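Local coordinates for venom protein 51.1 (Lychas mucronatus, PDB 6ATY) that probably acts as a secreted scorpion-venom neurotoxin that lowers the action potential of myelinated nerves, at residues I5-S10 with R21-F26. Sequence-based numbering, arbitrary orientation.
Sequences IGIKCS and RIRKYF
The carbonyl oxygen of F26 accepts a bifurcated pair from R21: NE of R21 lies 2.7 Å from O of F26 on a nearly straight N-H path (170°), and NH2 adds a weak second bond. O of F26 is 1° out of the guanidinium plane, whereas the donor is tilted 30° from the carbonyl plane. The pair ties the last turn of helix 16-22 to the chain leaving it. R23 reaches strand 3-8 through van der Waals contacts with I5 and I7. Its chain, extended from CG to NE, carries CD to 4.0 Å from CD1 of I5, and this methyl sits over one face of the guanidinium, displaced from its centre. I7 meets NH2 of R23 obliquely, CD1 at 3.8 Å. Only 148 Å² is buried, which marks a thin surface contact; NH1 of R23 is hydrogen-bonded to OE1 of Q19, which probably helps fix the guanidinium against CD1 of I5. A Schellman motif ends the helix, with K24 as C-prime residue at positive phi: N of K24 bonds to O of R21 at 2.9 Å, and N of Y25 to O of C20. With the C9-C30, C16-C35 and C20-C37 disulfides, a helix packed on a three-stranded antiparallel sheet is the cysteine-stabilised alpha-beta fold of scorpion toxins.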
# COMPACT_ATOMS: atom_id res chain seq x y z
N ILE A 5 3.74 0.21 5.32
CA ILE A 5 4.15 -1.17 5.54
C ILE A 5 5.53 -1.47 4.95
O ILE A 5 5.97 -2.59 5.03
CB ILE A 5 3.13 -2.18 5.01
CG1 ILE A 5 2.84 -1.99 3.52
CG2 ILE A 5 1.84 -2.09 5.82
CD1 ILE A 5 1.96 -3.08 2.96
N GLY A 6 6.19 -0.53 4.32
CA GLY A 6 7.61 -0.84 3.92
C GLY A 6 7.76 -1.90 2.80
O GLY A 6 8.80 -2.54 2.66
N ILE A 7 6.71 -2.09 2.02
CA ILE A 7 6.73 -2.85 0.76
C ILE A 7 7.02 -1.78 -0.30
O ILE A 7 6.43 -0.69 -0.28
CB ILE A 7 5.35 -3.53 0.49
CG1 ILE A 7 5.10 -4.66 1.49
CG2 ILE A 7 5.25 -4.12 -0.92
CD1 ILE A 7 6.21 -5.70 1.56
N LYS A 8 7.93 -2.09 -1.20
CA LYS A 8 8.28 -1.21 -2.31
C LYS A 8 7.24 -1.32 -3.40
O LYS A 8 6.73 -2.40 -3.69
CB LYS A 8 9.64 -1.62 -2.86
CG LYS A 8 10.27 -0.59 -3.77
CD LYS A 8 11.73 -0.88 -3.99
CE LYS A 8 12.32 0.01 -5.08
NZ LYS A 8 12.37 1.42 -4.62
N CYS A 9 6.99 -0.18 -4.02
CA CYS A 9 5.93 -0.03 -5.02
C CYS A 9 6.28 1.07 -6.03
O CYS A 9 7.19 1.86 -5.81
CB CYS A 9 4.59 0.29 -4.36
SG CYS A 9 4.65 1.76 -3.32
N SER A 10 5.50 1.13 -7.09
CA SER A 10 5.53 2.27 -8.03
C SER A 10 4.10 2.76 -8.23
O SER A 10 3.21 1.97 -8.50
CB SER A 10 6.11 1.83 -9.39
OG SER A 10 5.80 2.78 -10.42
N ARG A 21 -4.81 -5.20 1.95
CA ARG A 21 -6.01 -5.97 2.23
C ARG A 21 -5.68 -7.32 2.84
O ARG A 21 -6.36 -7.73 3.76
CB ARG A 21 -6.93 -6.11 1.02
CG ARG A 21 -7.57 -4.80 0.62
CD ARG A 21 -8.59 -4.96 -0.47
NE ARG A 21 -9.40 -3.75 -0.54
CZ ARG A 21 -10.39 -3.54 -1.41
NH1 ARG A 21 -10.69 -4.44 -2.31
NH2 ARG A 21 -11.07 -2.38 -1.38
N ILE A 22 -4.60 -7.96 2.40
CA ILE A 22 -4.22 -9.30 3.04
C ILE A 22 -3.70 -9.09 4.46
O ILE A 22 -3.82 -9.99 5.30
CB ILE A 22 -3.24 -10.15 2.20
CG1 ILE A 22 -1.86 -9.50 2.06
CG2 ILE A 22 -3.85 -10.50 0.85
CD1 ILE A 22 -0.81 -10.44 1.48
N ARG A 23 -3.27 -7.85 4.77
CA ARG A 23 -2.88 -7.43 6.13
C ARG A 23 -4.04 -6.81 6.90
O ARG A 23 -3.85 -6.19 7.97
CB ARG A 23 -1.71 -6.45 6.04
CG ARG A 23 -0.45 -7.12 5.57
CD ARG A 23 0.58 -6.06 5.30
NE ARG A 23 1.90 -6.61 5.03
CZ ARG A 23 2.34 -7.05 3.85
NH1 ARG A 23 1.55 -7.11 2.75
NH2 ARG A 23 3.61 -7.46 3.78
N LYS A 24 -5.25 -6.98 6.37
CA LYS A 24 -6.49 -6.58 7.01
C LYS A 24 -6.73 -5.09 7.07
O LYS A 24 -7.43 -4.64 7.96
CB LYS A 24 -6.65 -7.25 8.42
CG LYS A 24 -6.51 -8.77 8.40
CD LYS A 24 -6.79 -9.43 9.73
CE LYS A 24 -6.82 -10.95 9.61
NZ LYS A 24 -7.56 -11.51 10.77
N TYR A 25 -6.16 -4.30 6.14
CA TYR A 25 -6.61 -2.94 5.92
C TYR A 25 -7.58 -2.93 4.76
O TYR A 25 -7.68 -3.91 4.01
CB TYR A 25 -5.42 -1.99 5.67
CG TYR A 25 -4.49 -1.96 6.85
CD1 TYR A 25 -3.46 -2.89 6.95
CD2 TYR A 25 -4.65 -1.04 7.89
CE1 TYR A 25 -2.62 -2.92 8.04
CE2 TYR A 25 -3.81 -1.06 9.00
CZ TYR A 25 -2.80 -2.03 9.06
OH TYR A 25 -1.90 -2.10 10.10
N PHE A 26 -8.34 -1.86 4.61
CA PHE A 26 -9.32 -1.80 3.53
C PHE A 26 -8.69 -1.30 2.25
O PHE A 26 -9.11 -1.69 1.16
CB PHE A 26 -10.48 -0.87 3.86
CG PHE A 26 -11.49 -0.78 2.77
CD1 PHE A 26 -12.20 -1.91 2.39
CD2 PHE A 26 -11.66 0.39 2.05
CE1 PHE A 26 -13.12 -1.85 1.36
CE2 PHE A 26 -12.59 0.45 1.03
CZ PHE A 26 -13.30 -0.68 0.68